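PDB 3CXB: pleckstrin homology domain-containing family M member 2 from Homo sapiens, which probably links endosomal membranes to kinesin, and is bound by the Salmonella effector SifA through its pleckstrin homology domain. Local coordinates for residues T1-K9 / L81-W92. Numbering follows the deposited sequence.
Sequences TKEGMLHYK and LSAESEAEMAEW
His7 O is met by two groups of the facing strand: Ser82 N gives it a weak hydrogen bond at 3.0 Å, and the CA of Leu81 points its hydrogen at it from 3.2 Å. In return His7 N donates to Ser82 O at 3.1 Å. This antiparallel hydrogen-bonded pair, His7 with Ser82, joins the first strand of the PH domain, 2-8, to the last, 79-82. Farther back toward the N terminus, strand 2-8 faces the C-terminal helix instead, the helix that in PH folds closes one end of the strongly bent sheet. Ser85 is the N-cap of that helix; its OG accepts from Glu88 N at 3.3 Å.

The indole of Trp92 lies between helix and strand. Lys2 lies across one face, with CD 3.8 Å from the centroid of the six-membered ring. A bend at chi3 (-64°) turns the end of the lysine back over the five-membered ring, where NZ makes a cation-pi contact. NZ also forms a salt bridge with Glu91 OE2 at 3.2 Å, although the hydrogen bond within it is weak. Leu6 covers the opposite face of the indole, its CD2 offset toward the rim. Gly4 N sits at the edge, near Trp92 CZ2. Val25 of the neighbouring strand 21-28 also touches Trp92.

Leu6 ties the two halves of the contact together. Besides meeting the indole, its CD2 packs 3.8 Å from Leu81 CD1, and both leucines touch Phe69 on strand 68-73. Tyr8 and Leu81 form the adjoining non-hydrogen-bonded pair, where Leu81 CD2 lies 3.8 Å from Tyr8 CB.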
ATOM      1  N   THR B   1       8.787  10.146   5.720  1.00 74.43           N
ATOM      2  CA  THR B   1       9.127   8.704   5.881  1.00 72.01           C
ATOM      3  C   THR B   1       8.469   8.110   7.127  1.00 69.70           C
ATOM      4  O   THR B   1       8.451   8.729   8.188  1.00 70.35           O
ATOM      5  CB  THR B   1      10.662   8.489   5.986  1.00 74.88           C
ATOM      6  OG1 THR B   1      11.148   8.988   7.245  1.00 76.88           O
ATOM      7  CG2 THR B   1      11.375   9.201   4.829  1.00 77.92           C
ATOM      8  N   LYS B   2       7.917   6.911   6.981  1.00 64.52           N
ATOM      9  CA  LYS B   2       7.284   6.234   8.096  1.00 60.25           C
ATOM     10  C   LYS B   2       7.165   4.762   7.771  1.00 56.57           C
ATOM     11  O   LYS B   2       7.303   4.364   6.615  1.00 54.17           O
ATOM     12  CB  LYS B   2       5.894   6.803   8.375  1.00 60.08           C
ATOM     13  CG  LYS B   2       4.830   6.398   7.370  1.00 59.90           C
ATOM     14  CD  LYS B   2       3.435   6.648   7.915  1.00 59.58           C
ATOM     15  CE  LYS B   2       3.171   5.776   9.142  1.00 59.99           C
ATOM     16  NZ  LYS B   2       1.885   6.099   9.861  1.00 61.59           N
ATOM     17  N   GLU B   3       6.911   3.959   8.797  1.00 53.13           N
ATOM     18  CA  GLU B   3       6.778   2.522   8.614  1.00 51.54           C
ATOM     19  C   GLU B   3       5.629   2.007   9.445  1.00 46.59           C
ATOM     20  O   GLU B   3       5.220   2.655  10.405  1.00 48.23           O
ATOM     21  CB  GLU B   3       8.071   1.791   9.028  1.00 54.15           C
ATOM     22  CG  GLU B   3       8.534   2.059  10.459  1.00 61.39           C
ATOM     23  CD  GLU B   3       9.748   1.232  10.873  1.00 66.51           C
ATOM     24  OE1 GLU B   3       9.625  -0.012  10.967  1.00 69.78           O
ATOM     25  OE2 GLU B   3      10.825   1.828  11.111  1.00 67.19           O
ATOM     26  N   GLY B   4       5.113   0.839   9.092  1.00 41.25           N
ATOM     27  CA  GLY B   4       4.028   0.293   9.856  1.00 42.02           C
ATOM     28  C   GLY B   4       3.507  -0.977   9.251  1.00 45.53           C
ATOM     29  O   GLY B   4       3.847  -1.339   8.127  1.00 46.45           O
ATOM     30  N   MET B   5       2.663  -1.650  10.012  1.00 51.52           N
ATOM     31  CA  MET B   5       2.069  -2.893   9.580  1.00 58.60           C
ATOM     32  C   MET B   5       0.712  -2.588   8.935  1.00 58.43           C
ATOM     33  O   MET B   5      -0.041  -1.755   9.433  1.00 57.54           O
ATOM     34  CB  MET B   5       1.889  -3.816  10.791  1.00 64.93           C
ATOM     35  CG  MET B   5       1.928  -5.311  10.459  1.00 74.66           C
ATOM     36  SD  MET B   5       3.583  -5.885   9.901  1.00 82.60           S
ATOM     37  CE  MET B   5       4.291  -6.328  11.410  1.00 89.67           C
ATOM     38  N   LEU B   6       0.407  -3.247   7.825  1.00 57.54           N
ATOM     39  CA  LEU B   6      -0.863  -3.036   7.135  1.00 60.89           C
ATOM     40  C   LEU B   6      -1.344  -4.369   6.583  1.00 62.84           C
ATOM     41  O   LEU B   6      -0.761  -5.414   6.868  1.00 63.62           O
ATOM     42  CB  LEU B   6      -0.691  -2.037   5.974  1.00 60.94           C
ATOM     43  CG  LEU B   6      -0.550  -0.520   6.221  1.00 59.96           C
ATOM     44  CD1 LEU B   6       0.663  -0.168   7.068  1.00 62.45           C
ATOM     45  CD2 LEU B   6      -0.396   0.156   4.889  1.00 59.45           C
ATOM     46  N   HIS B   7      -2.419  -4.333   5.809  1.00 64.84           N
ATOM     47  CA  HIS B   7      -2.959  -5.535   5.179  1.00 66.65           C
ATOM     48  C   HIS B   7      -3.035  -5.207   3.691  1.00 67.79           C
ATOM     49  O   HIS B   7      -2.918  -4.043   3.308  1.00 67.81           O
ATOM     50  CB  HIS B   7      -4.359  -5.858   5.717  1.00 66.77           C
ATOM     51  CG  HIS B   7      -4.393  -6.170   7.181  1.00 68.14           C
ATOM     52  ND1 HIS B   7      -5.548  -6.534   7.841  1.00 68.85           N
ATOM     53  CD2 HIS B   7      -3.416  -6.154   8.120  1.00 69.55           C
ATOM     54  CE1 HIS B   7      -5.283  -6.723   9.122  1.00 68.68           C
ATOM     55  NE2 HIS B   7      -3.996  -6.498   9.318  1.00 68.71           N
ATOM     56  N   TYR B   8      -3.214  -6.213   2.847  1.00 71.48           N
ATOM     57  CA  TYR B   8      -3.311  -5.937   1.427  1.00 73.98           C
ATOM     58  C   TYR B   8      -4.046  -7.047   0.707  1.00 78.49           C
ATOM     59  O   TYR B   8      -3.773  -8.222   0.919  1.00 79.90           O
ATOM     60  CB  TYR B   8      -1.912  -5.720   0.830  1.00 71.90           C
ATOM     61  CG  TYR B   8      -1.039  -6.952   0.718  1.00 70.75           C
ATOM     62  CD1 TYR B   8      -1.120  -7.789  -0.395  1.00 69.98           C
ATOM     63  CD2 TYR B   8      -0.128  -7.286   1.722  1.00 70.32           C
ATOM     64  CE1 TYR B   8      -0.317  -8.929  -0.506  1.00 69.36           C
ATOM     65  CE2 TYR B   8       0.682  -8.429   1.621  1.00 68.18           C
ATOM     66  CZ  TYR B   8       0.578  -9.242   0.503  1.00 67.34           C
ATOM     67  OH  TYR B   8       1.353 -10.374   0.386  1.00 63.27           O
ATOM     68  N   LYS B   9      -5.000  -6.668  -0.132  1.00 86.45           N
ATOM     69  CA  LYS B   9      -5.774  -7.642  -0.885  1.00 95.82           C
ATOM     70  C   LYS B   9      -4.901  -8.249  -1.964  1.00105.71           C
ATOM     71  O   LYS B   9      -5.041  -9.422  -2.300  1.00104.26           O
ATOM     72  CB  LYS B   9      -6.995  -6.972  -1.517  1.00 93.43           C
ATOM     73  CG  LYS B   9      -7.840  -7.887  -2.391  1.00 93.88           C
ATOM     74  CD  LYS B   9      -9.156  -7.207  -2.763  1.00 94.44           C
ATOM     75  CE  LYS B   9      -9.990  -8.032  -3.736  1.00 94.28           C
ATOM     76  NZ  LYS B   9      -9.266  -8.271  -5.015  1.00 96.09           N
ATOM     77  N   LEU B  81      -4.264  -1.654  -0.091  1.00 51.82           N
ATOM     78  CA  LEU B  81      -3.853  -1.673   1.302  1.00 51.00           C
ATOM     79  C   LEU B  81      -5.025  -1.395   2.233  1.00 51.14           C
ATOM     80  O   LEU B  81      -6.075  -0.927   1.809  1.00 53.95           O
ATOM     81  CB  LEU B  81      -2.751  -0.635   1.538  1.00 51.34           C
ATOM     82  CG  LEU B  81      -1.425  -0.803   0.791  1.00 50.71           C
ATOM     83  CD1 LEU B  81      -0.524   0.398   1.056  1.00 47.79           C
ATOM     84  CD2 LEU B  81      -0.736  -2.079   1.245  1.00 49.86           C
ATOM     85  N   SER B  82      -4.838  -1.694   3.512  1.00 52.49           N
ATOM     86  CA  SER B  82      -5.876  -1.465   4.509  1.00 54.67           C
ATOM     87  C   SER B  82      -5.233  -1.214   5.860  1.00 56.52           C
ATOM     88  O   SER B  82      -4.369  -1.972   6.283  1.00 55.70           O
ATOM     89  CB  SER B  82      -6.801  -2.675   4.610  1.00 56.70           C
ATOM     90  OG  SER B  82      -7.922  -2.373   5.423  1.00 58.08           O
ATOM     91  N   ALA B  83      -5.643  -0.141   6.528  1.00 58.42           N
ATOM     92  CA  ALA B  83      -5.093   0.193   7.833  1.00 61.64           C
ATOM     93  C   ALA B  83      -6.040  -0.306   8.915  1.00 64.00           C
ATOM     94  O   ALA B  83      -7.025  -0.983   8.617  1.00 63.89           O
ATOM     95  CB  ALA B  83      -4.888   1.691   7.954  1.00 60.21           C
ATOM     96  N   GLU B  84      -5.746   0.023  10.169  1.00 67.97           N
ATOM     97  CA  GLU B  84      -6.583  -0.423  11.272  1.00 72.14           C
ATOM     98  C   GLU B  84      -7.521   0.685  11.736  1.00 69.80           C
ATOM     99  O   GLU B  84      -8.544   0.417  12.364  1.00 67.67           O
ATOM    100  CB  GLU B  84      -5.705  -0.906  12.441  1.00 80.39           C
ATOM    101  CG  GLU B  84      -4.781   0.167  13.032  1.00 96.75           C
ATOM    102  CD  GLU B  84      -3.923  -0.336  14.200  1.00104.76           C
ATOM    103  OE1 GLU B  84      -4.490  -0.834  15.199  1.00109.92           O
ATOM    104  OE2 GLU B  84      -2.680  -0.224  14.127  1.00109.54           O
ATOM    105  N   SER B  85      -7.175   1.929  11.411  1.00 65.81           N
ATOM    106  CA  SER B  85      -7.978   3.081  11.808  1.00 60.64           C
ATOM    107  C   SER B  85      -8.089   4.151  10.712  1.00 58.51           C
ATOM    108  O   SER B  85      -7.331   4.164   9.753  1.00 55.29           O
ATOM    109  CB  SER B  85      -7.378   3.705  13.068  1.00 57.99           C
ATOM    110  OG  SER B  85      -6.033   4.095  12.837  1.00 54.46           O
ATOM    111  N   GLU B  86      -9.049   5.048  10.873  1.00 57.12           N
ATOM    112  CA  GLU B  86      -9.255   6.113   9.913  1.00 58.06           C
ATOM    113  C   GLU B  86      -8.070   7.080   9.950  1.00 60.34           C
ATOM    114  O   GLU B  86      -7.731   7.711   8.946  1.00 62.18           O
ATOM    115  CB  GLU B  86     -10.563   6.840  10.244  1.00 56.80           C
ATOM    116  CG  GLU B  86     -10.725   8.266   9.685  1.00 53.28           C
ATOM    117  CD  GLU B  86     -11.016   8.304   8.198  1.00 51.93           C
ATOM    118  OE1 GLU B  86     -11.621   7.337   7.689  1.00 53.23           O
ATOM    119  OE2 GLU B  86     -10.655   9.308   7.546  1.00 49.10           O
ATOM    120  N   ALA B  87      -7.424   7.181  11.106  1.00 62.61           N
ATOM    121  CA  ALA B  87      -6.302   8.106  11.254  1.00 64.58           C
ATOM    122  C   ALA B  87      -5.014   7.602  10.616  1.00 65.95           C
ATOM    123  O   ALA B  87      -4.373   8.318   9.842  1.00 64.92           O
ATOM    124  CB  ALA B  87      -6.072   8.410  12.729  1.00 65.30           C
ATOM    125  N   GLU B  88      -4.628   6.375  10.951  1.00 66.96           N
ATOM    126  CA  GLU B  88      -3.418   5.803  10.387  1.00 69.85           C
ATOM    127  C   GLU B  88      -3.492   5.863   8.861  1.00 65.59           C
ATOM    128  O   GLU B  88      -2.541   6.283   8.194  1.00 66.36           O
ATOM    129  CB  GLU B  88      -3.239   4.348  10.838  1.00 78.05           C
ATOM    130  CG  GLU B  88      -1.975   3.698  10.271  1.00 90.65           C
ATOM    131  CD  GLU B  88      -1.764   2.259  10.722  1.00 97.05           C
ATOM    132  OE1 GLU B  88      -0.738   1.659  10.319  1.00101.20           O
ATOM    133  OE2 GLU B  88      -2.614   1.730  11.470  1.00100.78           O
ATOM    134  N   MET B  89      -4.628   5.452   8.312  1.00 59.42           N
ATOM    135  CA  MET B  89      -4.800   5.462   6.875  1.00 53.94           C
ATOM    136  C   MET B  89      -4.664   6.885   6.335  1.00 48.56           C
ATOM    137  O   MET B  89      -3.999   7.102   5.333  1.00 49.53           O
ATOM    138  CB  MET B  89      -6.144   4.848   6.509  1.00 55.19           C
ATOM    139  CG  MET B  89      -7.176   5.834   6.080  1.00 60.48           C
ATOM    140  SD  MET B  89      -7.263   5.849   4.315  1.00 64.08           S
ATOM    141  CE  MET B  89      -8.822   4.878   4.048  1.00 61.96           C
ATOM    142  N   ALA B  90      -5.255   7.859   7.003  1.00 43.58           N
ATOM    143  CA  ALA B  90      -5.131   9.237   6.554  1.00 41.51           C
ATOM    144  C   ALA B  90      -3.670   9.681   6.642  1.00 40.81           C
ATOM    145  O   ALA B  90      -3.199  10.543   5.871  1.00 35.43           O
ATOM    146  CB  ALA B  90      -5.984  10.126   7.401  1.00 38.14           C
ATOM    147  N   GLU B  91      -2.954   9.094   7.597  1.00 43.15           N
ATOM    148  CA  GLU B  91      -1.552   9.435   7.777  1.00 47.20           C
ATOM    149  C   GLU B  91      -0.745   8.873   6.619  1.00 44.50           C
ATOM    150  O   GLU B  91       0.139   9.534   6.073  1.00 42.08           O
ATOM    151  CB  GLU B  91      -1.030   8.880   9.091  1.00 51.68           C
ATOM    152  CG  GLU B  91       0.217   9.597   9.549  1.00 64.99           C
ATOM    153  CD  GLU B  91       0.687   9.137  10.901  1.00 72.13           C
ATOM    154  OE1 GLU B  91       1.669   9.727  11.403  1.00 76.81           O
ATOM    155  OE2 GLU B  91       0.078   8.191  11.452  1.00 77.41           O
ATOM    156  N   TRP B  92      -1.069   7.645   6.239  1.00 43.51           N
ATOM    157  CA  TRP B  92      -0.381   7.015   5.136  1.00 44.86           C
ATOM    158  C   TRP B  92      -0.694   7.775   3.870  1.00 44.00           C
ATOM    159  O   TRP B  92       0.204   8.123   3.093  1.00 42.96           O
ATOM    160  CB  TRP B  92      -0.830   5.563   4.978  1.00 42.96           C
ATOM    161  CG  TRP B  92      -0.005   4.595   5.776  1.00 44.18           C
ATOM    162  CD1 TRP B  92      -0.423   3.805   6.819  1.00 44.55           C
ATOM    163  CD2 TRP B  92       1.369   4.283   5.564  1.00 42.93           C
ATOM    164  NE1 TRP B  92       0.608   3.017   7.259  1.00 44.67           N
ATOM    165  CE2 TRP B  92       1.722   3.291   6.506  1.00 45.25           C
ATOM    166  CE3 TRP B  92       2.338   4.743   4.667  1.00 41.84           C
ATOM    167  CZ2 TRP B  92       3.005   2.749   6.575  1.00 44.21           C
ATOM    168  CZ3 TRP B  92       3.610   4.208   4.735  1.00 44.44           C
ATOM    169  CH2 TRP B  92       3.934   3.219   5.684  1.00 44.29           C
TER